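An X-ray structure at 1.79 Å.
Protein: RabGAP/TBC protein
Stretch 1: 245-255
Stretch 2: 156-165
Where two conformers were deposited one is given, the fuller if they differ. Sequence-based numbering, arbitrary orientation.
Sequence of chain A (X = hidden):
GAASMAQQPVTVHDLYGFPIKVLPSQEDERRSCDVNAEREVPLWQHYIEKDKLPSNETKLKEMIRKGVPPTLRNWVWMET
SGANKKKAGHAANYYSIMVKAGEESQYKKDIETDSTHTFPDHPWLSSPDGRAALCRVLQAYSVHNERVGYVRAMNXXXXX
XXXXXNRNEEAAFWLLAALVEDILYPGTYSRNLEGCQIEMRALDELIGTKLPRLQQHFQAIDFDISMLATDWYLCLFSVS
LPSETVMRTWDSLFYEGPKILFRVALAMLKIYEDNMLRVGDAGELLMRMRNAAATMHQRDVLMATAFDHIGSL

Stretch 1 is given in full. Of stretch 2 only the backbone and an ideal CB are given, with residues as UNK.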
ATOM      1  N   THR A 245       2.159  -8.568   1.667  1.00  6.73           N
ATOM      2  CA  THR A 245       0.804  -8.580   1.120  1.00  2.78           C
ATOM      3  C   THR A 245       0.472  -7.162   0.656  1.00  8.81           C
ATOM      4  O   THR A 245      -0.100  -6.966  -0.426  1.00  7.20           O
ATOM      5  CB  THR A 245      -0.172  -9.076   2.148  1.00  7.33           C
ATOM      6  OG1 THR A 245       0.232 -10.396   2.508  1.00  6.74           O
ATOM      7  CG2 THR A 245      -1.551  -9.120   1.624  1.00  6.00           C
ATOM      8  N   VAL A 246       0.844  -6.181   1.478  1.00  6.85           N
ATOM      9  CA  VAL A 246       0.642  -4.779   1.116  1.00  6.55           C
ATOM     10  C   VAL A 246       1.275  -4.489  -0.248  1.00  3.21           C
ATOM     11  O   VAL A 246       0.640  -3.861  -1.108  1.00  5.52           O
ATOM     12  CB  VAL A 246       1.248  -3.806   2.154  1.00  4.66           C
ATOM     13  CG1 VAL A 246       1.088  -2.351   1.696  1.00  9.66           C
ATOM     14  CG2 VAL A 246       0.624  -3.964   3.522  1.00  6.10           C
ATOM     15  N   MET A 247       2.509  -4.945  -0.457  1.00  5.79           N
ATOM     16  CA  MET A 247       3.237  -4.574  -1.680  1.00  9.09           C
ATOM     17  C   MET A 247       2.565  -5.137  -2.918  1.00  7.02           C
ATOM     18  O   MET A 247       2.649  -4.550  -3.996  1.00  4.02           O
ATOM     19  CB  MET A 247       4.691  -5.060  -1.654  1.00  5.95           C
ATOM     20  CG  MET A 247       5.440  -4.728  -0.425  1.00 14.99           C
ATOM     21  SD  MET A 247       5.623  -2.980  -0.215  1.00 12.70           S
ATOM     22  CE  MET A 247       6.692  -3.036   1.245  1.00 18.50           C
ATOM     23  N   ARG A 248       1.868  -6.263  -2.785  1.00  8.30           N
ATOM     24  CA  ARG A 248       1.131  -6.767  -3.932  1.00  3.65           C
ATOM     25  C   ARG A 248      -0.048  -5.873  -4.279  1.00  5.46           C
ATOM     26  O   ARG A 248      -0.371  -5.660  -5.470  1.00  7.75           O
ATOM     27  CB  ARG A 248       0.639  -8.182  -3.671  1.00  7.43           C
ATOM     28  CG  ARG A 248       1.723  -9.223  -3.767  1.00  7.59           C
ATOM     29  CD  ARG A 248       2.087  -9.533  -5.215  1.00  9.24           C
ATOM     30  NE  ARG A 248       0.935  -9.978  -5.996  1.00  8.06           N
ATOM     31  CZ  ARG A 248       0.463 -11.226  -5.972  1.00  7.42           C
ATOM     32  NH1 ARG A 248       1.066 -12.162  -5.234  1.00  6.64           N
ATOM     33  NH2 ARG A 248      -0.591 -11.545  -6.704  1.00  8.17           N
ATOM     34  N   THR A 249      -0.699  -5.321  -3.270  1.00  1.37           N
ATOM     35  CA  THR A 249      -1.746  -4.328  -3.544  1.00  3.70           C
ATOM     36  C   THR A 249      -1.125  -3.105  -4.246  1.00  4.81           C
ATOM     37  O   THR A 249      -1.699  -2.523  -5.188  1.00  5.53           O
ATOM     38  CB  THR A 249      -2.521  -3.868  -2.278  1.00  6.03           C
ATOM     39  OG1 THR A 249      -1.756  -2.948  -1.500  1.00  6.12           O
ATOM     40  CG2 THR A 249      -2.952  -5.045  -1.403  1.00  4.56           C
ATOM     41  N   TRP A 250       0.066  -2.745  -3.810  1.00  3.07           N
ATOM     42  CA  TRP A 250       0.745  -1.573  -4.362  1.00  6.30           C
ATOM     43  C   TRP A 250       1.210  -1.814  -5.792  1.00  5.78           C
ATOM     44  O   TRP A 250       1.135  -0.900  -6.655  1.00  4.32           O
ATOM     45  CB  TRP A 250       1.927  -1.202  -3.463  1.00  7.83           C
ATOM     46  CG  TRP A 250       1.528  -0.525  -2.143  1.00  6.40           C
ATOM     47  CD1 TRP A 250       0.247  -0.458  -1.572  1.00  4.58           C
ATOM     48  CD2 TRP A 250       2.402   0.181  -1.249  1.00  5.87           C
ATOM     49  NE1 TRP A 250       0.311   0.263  -0.390  1.00  7.99           N
ATOM     50  CE2 TRP A 250       1.617   0.648  -0.166  1.00  6.60           C
ATOM     51  CE3 TRP A 250       3.780   0.478  -1.267  1.00  5.28           C
ATOM     52  CZ2 TRP A 250       2.168   1.390   0.903  1.00  6.74           C
ATOM     53  CZ3 TRP A 250       4.323   1.217  -0.188  1.00  5.39           C
ATOM     54  CH2 TRP A 250       3.510   1.665   0.866  1.00  4.45           C
ATOM     55  N   ASP A 251       1.678  -3.030  -6.069  1.00  3.55           N
ATOM     56  CA  ASP A 251       1.999  -3.425  -7.461  1.00  4.01           C
ATOM     57  C   ASP A 251       0.878  -2.999  -8.401  1.00  5.22           C
ATOM     58  O   ASP A 251       1.085  -2.301  -9.372  1.00  5.74           O
ATOM     59  CB  ASP A 251       2.205  -4.933  -7.630  1.00  3.63           C
ATOM     60  CG  ASP A 251       3.472  -5.460  -6.937  1.00  7.40           C
ATOM     61  OD1 ASP A 251       4.357  -4.650  -6.642  1.00  3.88           O
ATOM     62  OD2 ASP A 251       3.576  -6.700  -6.718  1.00  2.93           O
ATOM     63  N   SER A 252      -0.333  -3.440  -8.113  1.00  7.77           N
ATOM     64  CA  SER A 252      -1.452  -3.101  -8.991  1.00  4.42           C
ATOM     65  C   SER A 252      -1.953  -1.660  -8.835  1.00  8.03           C
ATOM     66  O   SER A 252      -2.425  -1.067  -9.807  1.00  6.31           O
ATOM     67  CB  SER A 252      -2.583  -4.088  -8.774  1.00  6.06           C
ATOM     68  OG  SER A 252      -2.193  -5.342  -9.357  1.00  7.93           O
ATOM     69  N   LEU A 253      -1.857  -1.094  -7.638  1.00  4.83           N
ATOM     70  CA  LEU A 253      -2.247   0.300  -7.430  1.00  5.55           C
ATOM     71  C   LEU A 253      -1.443   1.245  -8.319  1.00 11.66           C
ATOM     72  O   LEU A 253      -1.979   2.207  -8.897  1.00  8.71           O
ATOM     73  CB  LEU A 253      -2.050   0.717  -5.965  1.00  5.61           C
ATOM     74  CG  LEU A 253      -2.297   2.194  -5.620  1.00  3.80           C
ATOM     75  CD1 LEU A 253      -3.762   2.578  -5.881  1.00  4.65           C
ATOM     76  CD2 LEU A 253      -1.896   2.531  -4.186  1.00  8.28           C
ATOM     77  N   PHE A 254      -0.144   0.995  -8.382  1.00  6.37           N
ATOM     78  CA  PHE A 254       0.772   1.862  -9.130  1.00  7.36           C
ATOM     79  C   PHE A 254       0.672   1.639 -10.634  1.00  8.32           C
ATOM     80  O   PHE A 254       1.294   2.365 -11.389  1.00 11.49           O
ATOM     81  CB  PHE A 254       2.245   1.642  -8.680  1.00 10.91           C
ATOM     82  CG  PHE A 254       2.523   2.104  -7.254  1.00  7.29           C
ATOM     83  CD1 PHE A 254       1.993   3.296  -6.782  1.00  9.92           C
ATOM     84  CD2 PHE A 254       3.285   1.347  -6.392  1.00  5.44           C
ATOM     85  CE1 PHE A 254       2.222   3.708  -5.480  1.00 13.73           C
ATOM     86  CE2 PHE A 254       3.493   1.761  -5.091  1.00  4.62           C
ATOM     87  CZ  PHE A 254       2.965   2.935  -4.647  1.00 12.86           C
ATOM     88  N   TYR A 255      -0.118   0.660 -11.066  1.00  6.20           N
ATOM     89  CA  TYR A 255      -0.337   0.425 -12.502  1.00 10.71           C
ATOM     90  C   TYR A 255      -1.785   0.661 -12.950  1.00 14.52           C
ATOM     91  O   TYR A 255      -2.035   1.288 -13.980  1.00 12.00           O
ATOM     92  CB  TYR A 255       0.074  -0.995 -12.856  1.00 10.02           C
ATOM     93  CG  TYR A 255      -0.041  -1.250 -14.328  1.00 11.58           C
ATOM     94  CD1 TYR A 255       0.971  -0.871 -15.192  1.00 24.23           C
ATOM     95  CD2 TYR A 255      -1.149  -1.882 -14.849  1.00 13.39           C
ATOM     96  CE1 TYR A 255       0.869  -1.099 -16.544  1.00 24.67           C
ATOM     97  CE2 TYR A 255      -1.258  -2.113 -16.204  1.00 14.20           C
ATOM     98  CZ  TYR A 255      -0.245  -1.729 -17.031  1.00 18.31           C
ATOM     99  OH  TYR A 255      -0.375  -1.977 -18.365  1.00 28.89           O
ATOM    100  N   UNK A 156       3.340   5.946   7.501  1.00  7.53           N
ATOM    101  CA  UNK A 156       3.598   4.528   7.299  1.00  5.72           C
ATOM    102  C   UNK A 156       3.702   4.191   5.796  1.00  4.91           C
ATOM    103  O   UNK A 156       4.438   3.295   5.404  1.00  5.61           O
ATOM    104  CB  UNK A 156       2.494   3.697   7.957  1.00  5.72           C
ATOM    105  N   UNK A 157       3.011   4.937   4.941  1.00  8.11           N
ATOM    106  CA  UNK A 157       3.202   4.785   3.492  1.00  7.46           C
ATOM    107  C   UNK A 157       4.665   5.010   3.086  1.00  7.46           C
ATOM    108  O   UNK A 157       5.279   4.214   2.406  1.00  8.06           O
ATOM    109  CB  UNK A 157       2.298   5.762   2.738  1.00  7.46           C
ATOM    110  N   UNK A 158       5.255   6.111   3.522  1.00  7.99           N
ATOM    111  CA  UNK A 158       6.601   6.393   3.098  1.00  1.82           C
ATOM    112  C   UNK A 158       7.579   5.426   3.747  1.00  4.59           C
ATOM    113  O   UNK A 158       8.608   5.080   3.151  1.00  6.87           O
ATOM    114  CB  UNK A 158       6.972   7.840   3.428  1.00  1.82           C
ATOM    115  N   UNK A 159       7.243   4.961   4.952  1.00  7.39           N
ATOM    116  CA  UNK A 159       8.054   3.982   5.637  1.00  6.00           C
ATOM    117  C   UNK A 159       8.125   2.707   4.821  1.00  6.24           C
ATOM    118  O   UNK A 159       9.190   2.145   4.613  1.00  7.15           O
ATOM    119  CB  UNK A 159       7.500   3.700   7.035  1.00  6.00           C
ATOM    120  N   UNK A 160       6.985   2.240   4.323  1.00  8.62           N
ATOM    121  CA  UNK A 160       7.015   1.030   3.525  1.00  2.39           C
ATOM    122  C   UNK A 160       7.610   1.302   2.172  1.00  5.82           C
ATOM    123  O   UNK A 160       8.259   0.439   1.616  1.00  8.26           O
ATOM    124  CB  UNK A 160       5.611   0.441   3.377  1.00  2.39           C
ATOM    125  N   UNK A 161       7.415   2.507   1.630  1.00  4.93           N
ATOM    126  CA  UNK A 161       8.066   2.840   0.380  1.00  9.71           C
ATOM    127  C   UNK A 161       9.587   2.778   0.539  1.00  7.75           C
ATOM    128  O   UNK A 161      10.276   2.185  -0.296  1.00 10.26           O
ATOM    129  CB  UNK A 161       7.629   4.227  -0.096  1.00  9.71           C
ATOM    130  N   UNK A 162      10.099   3.365   1.619  1.00  8.74           N
ATOM    131  CA  UNK A 162      11.546   3.319   1.868  1.00  7.90           C
ATOM    132  C   UNK A 162      12.075   1.876   1.898  1.00  7.48           C
ATOM    133  O   UNK A 162      13.067   1.556   1.265  1.00  7.36           O
ATOM    134  CB  UNK A 162      11.872   4.018   3.189  1.00  7.90           C
ATOM    135  N   UNK A 163      11.377   0.998   2.602  0.57  5.92           N
ATOM    136  CA  UNK A 163      11.853  -0.368   2.725  0.57  7.85           C
ATOM    137  C   UNK A 163      11.760  -1.114   1.386  0.57  8.64           C
ATOM    138  O   UNK A 163      12.670  -1.864   1.032  0.57  9.28           O
ATOM    139  CB  UNK A 163      11.054  -1.106   3.801  0.57  7.85           C
ATOM    140  N   UNK A 164      10.668  -0.917   0.649  1.00  7.31           N
ATOM    141  CA  UNK A 164      10.475  -1.597  -0.642  1.00  4.06           C
ATOM    142  C   UNK A 164      11.424  -1.086  -1.705  1.00 10.20           C
ATOM    143  O   UNK A 164      11.690  -1.797  -2.675  1.00  9.60           O
ATOM    144  CB  UNK A 164       9.033  -1.424  -1.124  1.00  4.06           C
ATOM    145  N   UNK A 165      11.859   0.164  -1.547  1.00  9.20           N
ATOM    146  CA  UNK A 165      12.719   0.850  -2.516  1.00 10.55           C
ATOM    147  C   UNK A 165      14.198   0.853  -2.089  1.00 13.54           C
ATOM    148  O   UNK A 165      14.955   1.708  -2.513  1.00 12.93           O
ATOM    149  CB  UNK A 165      12.235   2.289  -2.708  1.00 10.55           C
TER

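The two helices cross almost at right angles (91° between their N-to-C directions, axes 11.6 Å apart at closest approach), so only a short patch of each can touch. On stretch 1 that patch is apolar: Val 246, Met 247, Trp 250 and Phe 254.

Position 156 points sideways, with nothing of stretch 1 within 5.5 Å of its ideal CB, so the contact hardly restricts it. It is Thr 156, whose OG1 is hydrogen-bonded elsewhere in the structure.

At 157 the CB again points sideways, 4.7 Å from Trp 250 CH2. A medium apolar side chain would suit the indole border, and several would do. The residue is Ile 157 (chi1 m, chi2 t); its CG2 lies 4.2 Å from Trp 250 CH2. The backbone comes closer, Ile 157 O being 3.5 Å from Trp 250 CH2 at the ring edge.

Position 158 points away and 159 sideways, both with no neighbour from stretch 1 within 5.5 Å of the ideal CB, so this contact cannot choose their side chains. At 159, phi/psi of -61/-46 is ordinary helix and does not demand glycine. They are Val 158 and Gly 159.

Position 160 points toward stretch 1, its ideal CB a tight 3.5 Å from Trp 250 CH2 and 4.2 Å from Met 247 CE. An apolar chain able to bend past the indole is favoured: leucine, methionine or perhaps isoleucine. Leu 160 is deposited, with chi1 between wells at -121°. Its CG packs 3.6 Å from Met 247 CE and its CD2 reaches 3.7 Å from Val 246 CG1.

At 161 the CB points sideways, 4.5 Å from Trp 250 CZ3, and the Phe 254 ring lies farther along. A long, flexible apolar chain could reach both aromatics; a shorter one would still meet the indole but reach less far toward Phe 254. Met 161, extended beyond chi1 (m, t, t), places CG 3.7 Å from Trp 250 CZ3 and CE 4.3 Å from Phe 254 CZ.

Position 162 is out of reach, with nothing of stretch 1 within 5.5 Å of its ideal CB, so stretch 1 sets no preference; it is Leu 162. Position 163 points sideways, its ideal CB 5.4 Å from Met 247 CE, which leaves the choice loose; it is Val 163.

Position 164 points toward stretch 1. Its ideal CB is already 3.7 Å from Met 247 CE, so a small residue suffices. Ala 164 makes that contact through CB.

Position 165 leaves helical phi/psi (-100/22) and lies out of reach; many residues would fit, and Leu 165 is found.

Stretch 2, residues 156-165: TIVGLMLVAL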
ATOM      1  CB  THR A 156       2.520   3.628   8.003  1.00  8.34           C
ATOM      2  OG1 THR A 156       1.212   3.957   7.540  1.00 13.06           O
ATOM      3  CG2 THR A 156       2.588   3.804   9.545  1.00 10.32           C
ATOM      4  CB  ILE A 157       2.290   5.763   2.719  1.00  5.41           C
ATOM      5  CG1 ILE A 157       0.821   5.378   2.933  1.00  6.63           C
ATOM      6  CG2 ILE A 157       2.592   5.721   1.212  1.00  3.56           C
ATOM      7  CD1 ILE A 157      -0.167   6.325   2.333  1.00  6.63           C
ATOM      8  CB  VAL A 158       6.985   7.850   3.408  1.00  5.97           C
ATOM      9  CG1 VAL A 158       8.513   8.043   3.278  1.00 12.17           C
ATOM     10  CG2 VAL A 158       6.238   8.748   2.508  1.00  4.41           C
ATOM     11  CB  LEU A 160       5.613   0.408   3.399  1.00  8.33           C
ATOM     12  CG  LEU A 160       5.450  -1.021   3.917  1.00 16.06           C
ATOM     13  CD1 LEU A 160       5.903  -1.173   5.340  1.00 21.36           C
ATOM     14  CD2 LEU A 160       3.961  -1.394   3.810  1.00 10.84           C
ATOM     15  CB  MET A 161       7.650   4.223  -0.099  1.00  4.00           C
ATOM     16  CG  MET A 161       6.269   4.302  -0.677  1.00  3.66           C
ATOM     17  SD  MET A 161       6.093   6.004  -1.261  1.00  7.84           S
ATOM     18  CE  MET A 161       4.410   5.954  -1.913  1.00  9.99           C
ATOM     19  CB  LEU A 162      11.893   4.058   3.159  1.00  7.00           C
ATOM     20  CG  LEU A 162      11.854   5.591   3.096  1.00 12.60           C
ATOM     21  CD1 LEU A 162      12.003   6.167   4.499  1.00  7.14           C
ATOM     22  CD2 LEU A 162      12.913   6.166   2.150  1.00  9.32           C
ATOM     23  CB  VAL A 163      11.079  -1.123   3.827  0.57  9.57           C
ATOM     24  CG1 VAL A 163      11.471  -2.549   3.850  0.57 11.95           C
ATOM     25  CG2 VAL A 163      11.357  -0.507   5.208  0.57  7.36           C
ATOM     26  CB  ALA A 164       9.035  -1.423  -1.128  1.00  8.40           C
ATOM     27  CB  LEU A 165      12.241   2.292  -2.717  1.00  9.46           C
ATOM     28  CG  LEU A 165      10.833   2.457  -3.318  1.00  6.60           C
ATOM     29  CD1 LEU A 165      10.432   3.907  -3.292  1.00  6.49           C
ATOM     30  CD2 LEU A 165      10.795   1.914  -4.741  1.00  7.97           C
TER
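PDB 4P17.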